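Local structure of UDP-N-acetylglucosamine 4,6-dehydratase (Vibrio fischeri, 3PVZ) at residues I47-T52 with V74-D79; K27-V32 with F56-Q61; Y113-N118 with M246-G251; F94-D97 with E102-A105. The protein binds nicotinamide-adenine-dinucleotide and probably acts as a lyase, dehydrating UDP-N-acetylglucosamine at the 4,6 positions of the sugar. All blocks are in the same frame, centred on the assembly; numbering follows the deposited sequence. Where two conformers were deposited one is given.

How the contacts relate
From the N terminus, helix 19-34 meets the turn after helix 46-56 in contact 2, closing a loop that contains strand 37-41. Before that loop closes, residues 47-52 open contact 1 with helix 70-83, so contacts 1 and 2 cross along the chain. Contact 4 follows as a short local closure between the end of strand 90-94 and helix 101-109. Contact 3 makes the longest closure, bringing strand 115-118 against the end of helix 237-250. It touches contact 1 through Val-51 and Leu-117, and contact 2 through Val-32, Leu-29 and Glu-28. Contacts 1 and 4 both reach the NAD and the second subunit.

Contact 1: residues I47-T52 with V74-D79; sequences IGQAVT and VELVRD. With NAD (nicotinamide-adenine-dinucleotide), chain E.
Leu-76 of helix 70-83 packs against Gln-49 and Thr-52 of helix 46-56, joining two neighbouring helices of the Rossmann fold; Gly-48, in the first turn of helix 46-56, is probably the last glycine of the GxGxxG motif. The close-packed part is Gln-49 lying along Leu-76. Its extended chain runs past the leucine in the opposite direction, with CB and CG against Leu-76 CD1 and OE1 3.8 Å from that methyl, a van der Waals contact; the amide is held by NE2, bonded to Ala-44 O. On the inner side, Leu-76 CD2 meets the single methyl of Thr-52, CG2, at 4.0 Å, and Val-65 of strand 62-66 lies against both residues. The threonine turns this methyl to the leucine because CG2 is anti to its backbone N, while OG1 (chi1 -62°) sits beside that N and bonds Gly-48 O at 2.8 Å. This carbonyl takes Thr-52 N as well, from the opposite face of its plane.

The outer side is looser. Glu-75 only brushes helix 46-56, and its carboxylate turns to the second subunit, where it forms salt bridges with Lys-220 and Arg-217 of that chain.

At the N-terminal end of helix 46-56 the chain grips the cofactor. Ile-47 CD1 rests 3.2 Å from NAD O4D, and the Ile-47 backbone N points almost straight at the pyrophosphate, bonding NAD O2N at 2.7 Å with an N-H...O angle of 167°.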
# COMPACT_ATOMS: atom_id res chain seq x y z
N ILE A 47 -0.88 11.45 -4.65
CA ILE A 47 -0.33 12.38 -5.62
C ILE A 47 0.01 11.67 -6.98
O ILE A 47 -0.26 12.22 -8.09
CB ILE A 47 0.87 13.12 -5.08
CG1 ILE A 47 0.47 13.89 -3.79
CG2 ILE A 47 1.33 14.10 -6.16
CD1 ILE A 47 1.61 14.37 -2.82
N GLY A 48 0.46 10.42 -6.91
CA GLY A 48 0.76 9.63 -8.10
C GLY A 48 -0.39 9.59 -9.08
O GLY A 48 -0.23 9.83 -10.25
N GLN A 49 -1.55 9.21 -8.61
CA GLN A 49 -2.69 9.14 -9.49
C GLN A 49 -3.00 10.50 -10.06
O GLN A 49 -3.36 10.61 -11.21
CB GLN A 49 -3.90 8.61 -8.76
CG GLN A 49 -3.76 7.22 -8.24
CD GLN A 49 -5.17 6.58 -7.91
OE1 GLN A 49 -6.17 7.09 -8.36
NE2 GLN A 49 -5.19 5.49 -7.15
N ALA A 50 -2.87 11.53 -9.26
CA ALA A 50 -3.29 12.84 -9.73
C ALA A 50 -2.41 13.27 -10.86
O ALA A 50 -2.91 13.81 -11.85
CB ALA A 50 -3.30 13.89 -8.61
N VAL A 51 -1.10 13.03 -10.74
CA VAL A 51 -0.21 13.51 -11.78
C VAL A 51 -0.34 12.59 -13.02
O VAL A 51 -0.20 13.05 -14.16
CB VAL A 51 1.22 13.59 -11.30
CG1 VAL A 51 1.77 12.16 -11.07
CG2 VAL A 51 2.05 14.40 -12.34
N THR A 52 -0.71 11.33 -12.79
CA THR A 52 -0.91 10.37 -13.90
C THR A 52 -2.10 10.81 -14.75
O THR A 52 -2.05 10.81 -15.98
CB THR A 52 -1.16 8.92 -13.36
OG1 THR A 52 -0.01 8.45 -12.64
CG2 THR A 52 -1.41 7.93 -14.54
N VAL A 74 -6.23 -0.66 -9.99
CA VAL A 74 -7.52 -0.92 -10.61
C VAL A 74 -8.40 0.32 -10.49
O VAL A 74 -9.04 0.73 -11.47
CB VAL A 74 -8.24 -2.20 -10.01
CG1 VAL A 74 -9.67 -2.29 -10.51
CG2 VAL A 74 -7.50 -3.45 -10.37
N GLU A 75 -8.41 0.94 -9.32
CA GLU A 75 -9.14 2.18 -9.17
C GLU A 75 -8.64 3.34 -10.10
O GLU A 75 -9.45 4.09 -10.68
CB GLU A 75 -9.10 2.60 -7.69
CG GLU A 75 -9.64 3.93 -7.38
CD GLU A 75 -11.11 4.10 -7.77
OE1 GLU A 75 -11.77 3.08 -8.10
OE2 GLU A 75 -11.59 5.27 -7.75
N LEU A 76 -7.33 3.46 -10.28
CA LEU A 76 -6.78 4.50 -11.13
C LEU A 76 -7.25 4.30 -12.56
O LEU A 76 -7.64 5.26 -13.25
CB LEU A 76 -5.23 4.43 -11.09
CG LEU A 76 -4.52 5.29 -12.13
CD1 LEU A 76 -4.94 6.73 -11.97
CD2 LEU A 76 -2.96 5.15 -12.07
N VAL A 77 -7.14 3.08 -13.04
CA VAL A 77 -7.60 2.78 -14.41
C VAL A 77 -9.13 3.02 -14.57
O VAL A 77 -9.54 3.67 -15.52
CB VAL A 77 -7.26 1.37 -14.81
CG1 VAL A 77 -7.63 1.10 -16.26
CG2 VAL A 77 -5.78 1.09 -14.58
N ARG A 78 -9.96 2.56 -13.64
CA ARG A 78 -11.42 2.80 -13.73
C ARG A 78 -11.74 4.30 -13.76
O ARG A 78 -12.50 4.74 -14.58
CB ARG A 78 -12.17 2.06 -12.62
CG ARG A 78 -12.08 0.53 -12.82
CD ARG A 78 -12.99 -0.32 -11.88
NE ARG A 78 -12.60 -1.74 -11.93
CZ ARG A 78 -12.85 -2.59 -12.94
NH1 ARG A 78 -13.54 -2.21 -14.01
NH2 ARG A 78 -12.42 -3.84 -12.85
N ASP A 79 -11.15 5.07 -12.89
CA ASP A 79 -11.27 6.51 -12.90
C ASP A 79 -10.81 7.13 -14.26
O ASP A 79 -11.45 8.04 -14.83
CB ASP A 79 -10.36 7.02 -11.78
CG ASP A 79 -10.60 8.44 -11.40
OD1 ASP A 79 -11.48 9.10 -12.02
OD2 ASP A 79 -9.90 8.91 -10.48
PA NAD E . 0.67 7.72 -0.80
O1A NAD E . 0.79 6.82 0.39
O2A NAD E . -0.76 7.88 -1.19
O5B NAD E . 1.22 7.03 -2.12
C5B NAD E . 2.57 6.51 -2.05
C4B NAD E . 2.58 5.43 -3.14
O4B NAD E . 3.84 4.81 -3.26
C3B NAD E . 1.54 4.32 -2.80
O3B NAD E . 0.65 4.10 -3.87
C2B NAD E . 2.44 3.10 -2.51
O2B NAD E . 1.81 1.84 -2.73
C1B NAD E . 3.59 3.44 -3.48
N9A NAD E . 4.80 2.72 -3.12
C8A NAD E . 5.42 2.70 -1.93
N7A NAD E . 6.44 1.91 -1.94
C5A NAD E . 6.56 1.44 -3.22
C6A NAD E . 7.43 0.56 -3.85
N6A NAD E . 8.48 0.07 -3.12
N1A NAD E . 7.26 0.26 -5.14
C2A NAD E . 6.24 0.77 -5.82
N3A NAD E . 5.38 1.58 -5.25
C4A NAD E . 5.51 1.93 -3.98
O3 NAD E . 1.43 9.11 -0.48
PN NAD E . 0.98 10.46 -1.26
O1N NAD E . -0.01 11.24 -0.42
O2N NAD E . 0.54 10.37 -2.67
O5D NAD E . 2.36 11.34 -1.06
C5D NAD E . 3.36 10.96 -1.99
C4D NAD E . 4.63 11.77 -1.72
O4D NAD E . 4.29 13.17 -1.46
C3D NAD E . 5.31 11.27 -0.43
O3D NAD E . 6.74 11.48 -0.43
C2D NAD E . 4.75 12.22 0.65
O2D NAD E . 5.60 12.32 1.80
C1D NAD E . 4.70 13.54 -0.12
N1N NAD E . 3.78 14.51 0.50
C2N NAD E . 2.48 14.19 0.59
C3N NAD E . 1.58 15.07 1.14
C7N NAD E . 0.15 14.73 1.28
O7N NAD E . -0.56 15.55 1.85
N7N NAD E . -0.37 13.57 0.84
C4N NAD E . 2.03 16.33 1.61
C5N NAD E . 3.37 16.63 1.48
C6N NAD E . 4.24 15.69 0.92

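Contact 2: residues K27-V32 with F56-Q61; sequences KELQSV and FKRNPQ
Arg-58 packs against helix 19-34 with Leu-29 over one face of its guanidinium and Gln-30 across its aliphatic stem. The contact sets this N-terminal helix on the turn that connects helix 46-56 to strand 62-66 in the nucleotide-binding Rossmann domain, away from the NAD site. The arginine stands in a type I turn from Phe-56 to Asn-59. From CG to NE its chain is fully extended, which carries the charged end past Leu-29 to Glu-26; the chi4 of 90° then turns the guanidinium plane roughly square to the plane of the extended stem, so that a face is offered to Leu-29. The leucine crosses it obliquely, with CD1 4.0 Å from Arg-58 NE and at nearly the same distance from CZ and NH2, so a single methyl lies over one face. Leu-29 CB touches the same NE and the CD before it.

Gln-30 approaches differently. Its side chain meets the arginine at about a right angle, CG to CG of Arg-58 at 4.1 Å, and beyond that point runs out extended. The amide and guanidinium planes stand 47° apart and do not stack; Gln-30 NE2 instead bonds Glu-26 OE2, the same oxygen that takes Arg-58 NE.

Between the two backbones sits a water that donates to Gln-30 O at 2.6 Å and to Arg-58 O at 2.5 Å, bridging the helix and the turn.

Salt bridges to Glu-26 at NE and Glu-54 at NH1 hold the buried arginine. Hydrocarbon over its face and acids around it would be expected to keep the guanidinium charged and limit its rotation.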
# COMPACT_ATOMS: atom_id res chain seq x y z
N LYS A 27 -0.83 25.07 -23.87
CA LYS A 27 -0.53 24.70 -25.22
C LYS A 27 0.81 23.98 -25.23
O LYS A 27 0.97 22.96 -25.92
CB LYS A 27 -0.49 25.93 -26.12
CG LYS A 27 -0.35 25.60 -27.62
CD LYS A 27 -1.67 25.81 -28.38
CE LYS A 27 -1.46 26.12 -29.88
NZ LYS A 27 -2.56 27.05 -30.40
N GLU A 28 1.76 24.51 -24.48
CA GLU A 28 3.11 23.94 -24.43
C GLU A 28 3.09 22.64 -23.66
O GLU A 28 3.75 21.70 -24.05
CB GLU A 28 4.12 24.88 -23.82
CG GLU A 28 5.51 24.30 -23.73
CD GLU A 28 6.57 25.38 -23.52
OE1 GLU A 28 6.26 26.46 -22.96
OE2 GLU A 28 7.68 25.14 -23.95
N LEU A 29 2.27 22.56 -22.61
CA LEU A 29 2.11 21.29 -21.90
C LEU A 29 1.65 20.17 -22.89
O LEU A 29 2.18 19.04 -22.89
CB LEU A 29 1.09 21.42 -20.79
CG LEU A 29 1.58 22.03 -19.48
CD1 LEU A 29 0.38 22.34 -18.57
CD2 LEU A 29 2.54 21.13 -18.77
N GLN A 30 0.68 20.52 -23.73
CA GLN A 30 0.08 19.56 -24.62
C GLN A 30 1.04 19.14 -25.72
O GLN A 30 1.07 18.01 -26.10
CB GLN A 30 -1.21 20.12 -25.20
CG GLN A 30 -2.38 19.88 -24.29
CD GLN A 30 -3.67 20.50 -24.83
OE1 GLN A 30 -3.84 20.57 -26.03
NE2 GLN A 30 -4.55 20.94 -23.95
N SER A 31 1.82 20.09 -26.22
CA SER A 31 2.89 19.81 -27.16
C SER A 31 3.91 18.86 -26.56
O SER A 31 4.23 17.87 -27.21
CB SER A 31 3.53 21.10 -27.65
OG SER A 31 4.72 20.83 -28.34
N VAL A 32 4.39 19.12 -25.34
CA VAL A 32 5.41 18.28 -24.72
C VAL A 32 4.90 16.86 -24.40
O VAL A 32 5.50 15.89 -24.84
CB VAL A 32 6.02 18.91 -23.46
CG1 VAL A 32 6.88 17.90 -22.67
CG2 VAL A 32 6.92 20.17 -23.86
N PHE A 56 -2.25 11.82 -18.56
CA PHE A 56 -3.12 11.07 -19.44
C PHE A 56 -4.08 11.96 -20.27
O PHE A 56 -4.29 11.70 -21.45
CB PHE A 56 -3.94 10.08 -18.61
CG PHE A 56 -4.67 9.08 -19.45
CD1 PHE A 56 -5.88 9.39 -19.99
CD2 PHE A 56 -4.12 7.84 -19.72
CE1 PHE A 56 -6.55 8.49 -20.79
CE2 PHE A 56 -4.81 6.91 -20.52
CZ PHE A 56 -6.04 7.26 -21.04
N LYS A 57 -4.66 12.98 -19.66
CA LYS A 57 -5.66 13.81 -20.32
C LYS A 57 -5.03 14.69 -21.40
O LYS A 57 -5.74 15.28 -22.22
CB LYS A 57 -6.39 14.69 -19.27
CG LYS A 57 -5.56 15.75 -18.58
CD LYS A 57 -6.40 16.78 -17.78
CE LYS A 57 -6.66 16.35 -16.34
NZ LYS A 57 -7.22 17.48 -15.45
N ARG A 58 -3.70 14.81 -21.38
CA ARG A 58 -2.97 15.57 -22.41
C ARG A 58 -2.33 14.66 -23.48
O ARG A 58 -1.38 15.07 -24.20
CB ARG A 58 -1.91 16.41 -21.73
CG ARG A 58 -2.57 17.58 -20.93
CD ARG A 58 -1.59 18.43 -20.27
NE ARG A 58 -2.23 19.56 -19.61
CZ ARG A 58 -2.69 19.57 -18.34
NH1 ARG A 58 -2.60 18.51 -17.54
NH2 ARG A 58 -3.27 20.67 -17.87
N ASN A 59 -2.83 13.42 -23.52
CA ASN A 59 -2.62 12.47 -24.61
C ASN A 59 -1.15 12.13 -24.89
O ASN A 59 -0.66 12.43 -25.95
CB ASN A 59 -3.29 13.02 -25.87
CG ASN A 59 -3.21 12.08 -27.02
OD1 ASN A 59 -3.34 10.86 -26.85
ND2 ASN A 59 -2.89 12.61 -28.21
N PRO A 60 -0.47 11.50 -23.94
CA PRO A 60 0.95 11.24 -23.97
C PRO A 60 1.34 10.09 -24.92
O PRO A 60 0.54 9.16 -25.13
CB PRO A 60 1.23 10.74 -22.58
CG PRO A 60 -0.03 10.05 -22.16
CD PRO A 60 -1.13 10.89 -22.76
N GLN A 61 2.60 10.10 -25.40
CA GLN A 61 3.05 9.09 -26.36
C GLN A 61 3.13 7.76 -25.63
O GLN A 61 2.79 6.70 -26.15
CB GLN A 61 4.39 9.48 -26.92
CG GLN A 61 4.62 9.60 -28.38
CD GLN A 61 6.11 9.99 -28.61
OE1 GLN A 61 6.89 9.51 -27.90
NE2 GLN A 61 6.44 10.87 -29.52
O HOH W 1 -1.22 16.74 -26.08

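Contact 3: residues Y113-N118 with M246-G251; sequences YDYVLN and MSCIFG
A cysteine sulfur lies against a tyrosine ring here: Cys-248 SG stands 4.4 Å from the centroid of the Tyr-115 ring, 49° off the ring normal, an oblique sulfur-aromatic contact. The closest ring atom is CD1, 3.5 Å from SG. With SG anti to the backbone N, the thiol reaches from helix 237-250 toward the strand, where Leu-117 closes in as well, its CD1 3.9 Å from the sulfur. Although the side chain of Leu-117 does not start out toward the helix, its branched end bends in that direction, and the sulfur is thereby lodged between two residues of strand 115-118.

Ile-249 meets the same tyrosine from over a face. Its CD1 sits 4.2 Å from the ring centroid and 17° off the normal, shifted toward the hydroxyl end of the ring near CZ, in a CH-pi contact. The two side chains cross at about a right angle. Val-32 of helix 19-34 touches both, extending this apolar patch.

The hydroxyl has two partners: Lys-158 NZ, outside the two segments, and a water, 2.5 Å from Tyr-115 OH at the ring edge and in its plane. That water donates to Ile-249 O at 2.6 Å, so strand and helix end are linked by one bridge.

The axes of strand 115-118 and residues 246-250 run roughly antiparallel, at 154°, with a closest approach of 9.8 Å, as is usual where a helix packs on the parallel part of the sheet in a Rossmann fold.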
# COMPACT_ATOMS: atom_id res chain seq x y z
N TYR A 113 12.32 6.19 -21.31
CA TYR A 113 11.38 7.24 -20.89
C TYR A 113 12.05 8.59 -21.03
O TYR A 113 13.25 8.66 -21.00
CB TYR A 113 10.91 7.08 -19.45
CG TYR A 113 10.26 5.75 -19.22
CD1 TYR A 113 8.94 5.54 -19.55
CD2 TYR A 113 10.94 4.72 -18.63
CE1 TYR A 113 8.36 4.30 -19.35
CE2 TYR A 113 10.34 3.49 -18.41
CZ TYR A 113 9.06 3.29 -18.76
OH TYR A 113 8.49 2.02 -18.54
N ASP A 114 11.28 9.65 -21.23
CA ASP A 114 11.84 11.00 -21.28
C ASP A 114 11.77 11.61 -19.88
O ASP A 114 12.73 12.25 -19.42
CB ASP A 114 11.11 11.85 -22.30
CG ASP A 114 11.21 11.27 -23.69
OD1 ASP A 114 12.37 11.22 -24.17
OD2 ASP A 114 10.15 10.87 -24.29
N TYR A 115 10.67 11.30 -19.18
CA TYR A 115 10.39 11.89 -17.90
C TYR A 115 10.01 10.78 -16.93
O TYR A 115 9.13 9.95 -17.21
CB TYR A 115 9.24 12.89 -17.97
CG TYR A 115 9.44 14.13 -18.84
CD1 TYR A 115 10.08 15.24 -18.33
CD2 TYR A 115 8.91 14.21 -20.14
CE1 TYR A 115 10.27 16.38 -19.10
CE2 TYR A 115 9.08 15.30 -20.89
CZ TYR A 115 9.77 16.40 -20.38
OH TYR A 115 9.98 17.51 -21.13
N VAL A 116 10.71 10.75 -15.80
CA VAL A 116 10.48 9.75 -14.76
C VAL A 116 10.04 10.50 -13.50
O VAL A 116 10.72 11.40 -13.07
CB VAL A 116 11.72 8.89 -14.52
CG1 VAL A 116 11.44 7.88 -13.38
CG2 VAL A 116 12.14 8.18 -15.85
N LEU A 117 8.85 10.17 -12.98
CA LEU A 117 8.27 10.84 -11.82
C LEU A 117 8.14 9.83 -10.68
O LEU A 117 7.62 8.74 -10.87
CB LEU A 117 6.88 11.41 -12.17
CG LEU A 117 6.80 12.54 -13.20
CD1 LEU A 117 6.83 11.96 -14.63
CD2 LEU A 117 5.54 13.40 -13.03
N ASN A 118 8.70 10.15 -9.52
CA ASN A 118 8.66 9.25 -8.37
C ASN A 118 7.83 9.84 -7.27
O ASN A 118 8.28 10.75 -6.57
CB ASN A 118 10.08 8.97 -7.89
CG ASN A 118 10.17 7.89 -6.78
OD1 ASN A 118 9.18 7.35 -6.34
ND2 ASN A 118 11.38 7.54 -6.42
N MSE A 246 3.98 20.56 -13.65
CA MSE A 246 4.64 21.83 -13.94
C MSE A 246 6.11 21.74 -13.56
O MSE A 246 6.95 22.16 -14.33
CB MSE A 246 3.98 22.98 -13.18
CG MSE A 246 2.61 23.37 -13.65
SE MSE A 246 2.56 24.09 -15.42
CE MSE A 246 3.71 25.63 -15.17
N SER A 247 6.41 21.17 -12.40
CA SER A 247 7.79 21.03 -12.00
C SER A 247 8.45 20.06 -12.96
O SER A 247 9.52 20.33 -13.47
CB SER A 247 7.91 20.55 -10.57
OG SER A 247 9.26 20.32 -10.25
N CYS A 248 7.78 18.96 -13.23
CA CYS A 248 8.27 17.99 -14.23
C CYS A 248 8.67 18.58 -15.58
O CYS A 248 9.78 18.34 -16.05
CB CYS A 248 7.25 16.86 -14.51
SG CYS A 248 8.02 15.54 -15.47
N ILE A 249 7.75 19.27 -16.24
CA ILE A 249 7.97 19.74 -17.58
C ILE A 249 8.80 21.04 -17.58
O ILE A 249 9.72 21.16 -18.36
CB ILE A 249 6.67 20.10 -18.28
CG1 ILE A 249 5.71 18.91 -18.34
CG2 ILE A 249 6.99 20.71 -19.70
CD1 ILE A 249 6.22 17.70 -19.03
N PHE A 250 8.48 21.97 -16.69
CA PHE A 250 9.11 23.31 -16.66
C PHE A 250 10.21 23.53 -15.61
O PHE A 250 10.91 24.52 -15.67
CB PHE A 250 8.02 24.39 -16.49
CG PHE A 250 7.02 24.42 -17.63
CD1 PHE A 250 7.39 24.90 -18.87
CD2 PHE A 250 5.74 23.93 -17.47
CE1 PHE A 250 6.50 24.93 -19.95
CE2 PHE A 250 4.79 23.96 -18.55
CZ PHE A 250 5.17 24.44 -19.78
N GLY A 251 10.37 22.64 -14.66
CA GLY A 251 11.40 22.79 -13.66
C GLY A 251 12.82 22.68 -14.23
O GLY A 251 13.11 21.79 -15.07
O HOH W 2 10.99 19.59 -20.07

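Contact 4: residues F94-D97 with E102-A105; sequences FALD and EYDA. With NAD (nicotinamide-adenine-dinucleotide), chain E.
The chain leaves strand 90-94 through an inverse gamma turn centred on Ala-95, passes Leu-96 and Asp-97, and soon enters helix 101-109; the two pieces come closest at Leu-96 and Tyr-103, whose CA atoms are 6.0 Å apart. Farther along the loop Asp-97 O is in close contact with Tyr-103 CB, 3.2 Å away, and takes a hydrogen bond from Ser-100 OG, which is also bonded to Tyr-103 N.

Leu-96 fills the angle between loop and helix with both its methyls. CD2 lies 4.0 Å from Glu-102 CB, the two side chains crossing at a slant, while CD1 meets the next residue, 4.0 Å from Tyr-103 CA and 4.3 Å from Tyr-103 CD1. The tyrosine, its CG anti to the backbone N (chi1 177°), carries its ring away from Glu-102 and over the sheet, against Val-66, Leu-39 and Leu-41.

On its other side the loop receives the adenine of NAD. Leu-96 O lies 3.3 Å from NAD C2A, and Asp-97 OD1 accepts a weak hydrogen bond from NAD N6A at 3.1 Å. The same oxygen takes Gly-99 N, a bond that probably orients the carboxylate. The loop joins an apolar face toward the helix to a polar face toward the adenine, where the weak bond from N6A to Asp-97 OD1 is consistent with recognition of the exocyclic amine.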
# COMPACT_ATOMS: atom_id res chain seq x y z
N PHE A 94 1.70 -1.60 -14.01
CA PHE A 94 2.55 -2.69 -13.57
C PHE A 94 2.57 -2.62 -12.07
O PHE A 94 3.08 -1.65 -11.49
CB PHE A 94 4.04 -2.49 -14.08
CG PHE A 94 4.18 -2.46 -15.60
CD1 PHE A 94 4.33 -3.62 -16.32
CD2 PHE A 94 4.09 -1.26 -16.30
CE1 PHE A 94 4.39 -3.61 -17.70
CE2 PHE A 94 4.19 -1.21 -17.67
CZ PHE A 94 4.34 -2.40 -18.39
N ALA A 95 2.09 -3.67 -11.41
CA ALA A 95 1.99 -3.69 -9.95
C ALA A 95 3.29 -4.22 -9.37
O ALA A 95 3.32 -5.32 -8.82
CB ALA A 95 0.79 -4.57 -9.49
N LEU A 96 4.35 -3.44 -9.48
CA LEU A 96 5.68 -3.87 -9.12
C LEU A 96 6.20 -3.02 -7.94
O LEU A 96 5.79 -1.87 -7.74
CB LEU A 96 6.59 -3.69 -10.32
CG LEU A 96 6.37 -4.45 -11.63
CD1 LEU A 96 7.46 -4.02 -12.70
CD2 LEU A 96 6.40 -5.90 -11.36
N ASP A 97 7.02 -3.64 -7.12
CA ASP A 97 7.76 -3.01 -6.09
C ASP A 97 9.09 -2.56 -6.71
O ASP A 97 9.84 -3.37 -7.28
CB ASP A 97 8.03 -4.04 -5.01
CG ASP A 97 8.75 -3.45 -3.80
OD1 ASP A 97 9.73 -2.66 -3.96
OD2 ASP A 97 8.32 -3.79 -2.66
N GLU A 102 12.02 -8.05 -10.18
CA GLU A 102 11.01 -7.89 -11.18
C GLU A 102 11.07 -6.50 -11.81
O GLU A 102 11.01 -6.36 -13.02
CB GLU A 102 9.63 -8.12 -10.57
CG GLU A 102 9.37 -9.54 -10.22
CD GLU A 102 9.75 -9.97 -8.83
OE1 GLU A 102 10.46 -9.31 -8.11
OE2 GLU A 102 9.30 -11.04 -8.42
N TYR A 103 11.13 -5.47 -10.97
CA TYR A 103 11.21 -4.10 -11.42
C TYR A 103 12.52 -3.88 -12.21
O TYR A 103 12.58 -3.18 -13.20
CB TYR A 103 11.08 -3.13 -10.19
CG TYR A 103 11.22 -1.72 -10.62
CD1 TYR A 103 10.13 -1.04 -11.11
CD2 TYR A 103 12.45 -1.10 -10.69
CE1 TYR A 103 10.25 0.22 -11.58
CE2 TYR A 103 12.56 0.19 -11.18
CZ TYR A 103 11.45 0.84 -11.61
OH TYR A 103 11.44 2.12 -12.15
N ASP A 104 13.60 -4.50 -11.78
CA ASP A 104 14.90 -4.29 -12.45
C ASP A 104 14.91 -4.96 -13.83
O ASP A 104 15.54 -4.46 -14.79
CB ASP A 104 16.01 -4.83 -11.59
CG ASP A 104 16.34 -3.90 -10.39
OD1 ASP A 104 15.82 -2.76 -10.32
OD2 ASP A 104 17.16 -4.31 -9.57
N ALA A 105 14.18 -6.06 -13.94
CA ALA A 105 14.05 -6.78 -15.20
C ALA A 105 13.10 -5.99 -16.12
O ALA A 105 13.32 -5.96 -17.32
CB ALA A 105 13.53 -8.24 -14.98
PA NAD E . 0.67 7.72 -0.80
O1A NAD E . 0.79 6.82 0.39
O2A NAD E . -0.76 7.88 -1.19
O5B NAD E . 1.22 7.03 -2.12
C5B NAD E . 2.57 6.51 -2.05
C4B NAD E . 2.58 5.43 -3.14
O4B NAD E . 3.84 4.81 -3.26
C3B NAD E . 1.54 4.32 -2.80
O3B NAD E . 0.65 4.10 -3.87
C2B NAD E . 2.44 3.10 -2.51
O2B NAD E . 1.81 1.84 -2.73
C1B NAD E . 3.59 3.44 -3.48
N9A NAD E . 4.80 2.72 -3.12
C8A NAD E . 5.42 2.70 -1.93
N7A NAD E . 6.44 1.91 -1.94
C5A NAD E . 6.56 1.44 -3.22
C6A NAD E . 7.43 0.56 -3.85
N6A NAD E . 8.48 0.07 -3.12
N1A NAD E . 7.26 0.26 -5.14
C2A NAD E . 6.24 0.77 -5.82
N3A NAD E . 5.38 1.58 -5.25
C4A NAD E . 5.51 1.93 -3.98
O3 NAD E . 1.43 9.11 -0.48
PN NAD E . 0.98 10.46 -1.26
O1N NAD E . -0.01 11.24 -0.42
O2N NAD E . 0.54 10.37 -2.67
O5D NAD E . 2.36 11.34 -1.06
C5D NAD E . 3.36 10.96 -1.99
C4D NAD E . 4.63 11.77 -1.72
O4D NAD E . 4.29 13.17 -1.46
C3D NAD E . 5.31 11.27 -0.43
O3D NAD E . 6.74 11.48 -0.43
C2D NAD E . 4.75 12.22 0.65
O2D NAD E . 5.60 12.32 1.80
C1D NAD E . 4.70 13.54 -0.12
N1N NAD E . 3.78 14.51 0.50
C2N NAD E . 2.48 14.19 0.59
C3N NAD E . 1.58 15.07 1.14
C7N NAD E . 0.15 14.73 1.28
O7N NAD E . -0.56 15.55 1.85
N7N NAD E . -0.37 13.57 0.84
C4N NAD E . 2.03 16.33 1.61
C5N NAD E . 3.37 16.63 1.48
C6N NAD E . 4.24 15.69 0.92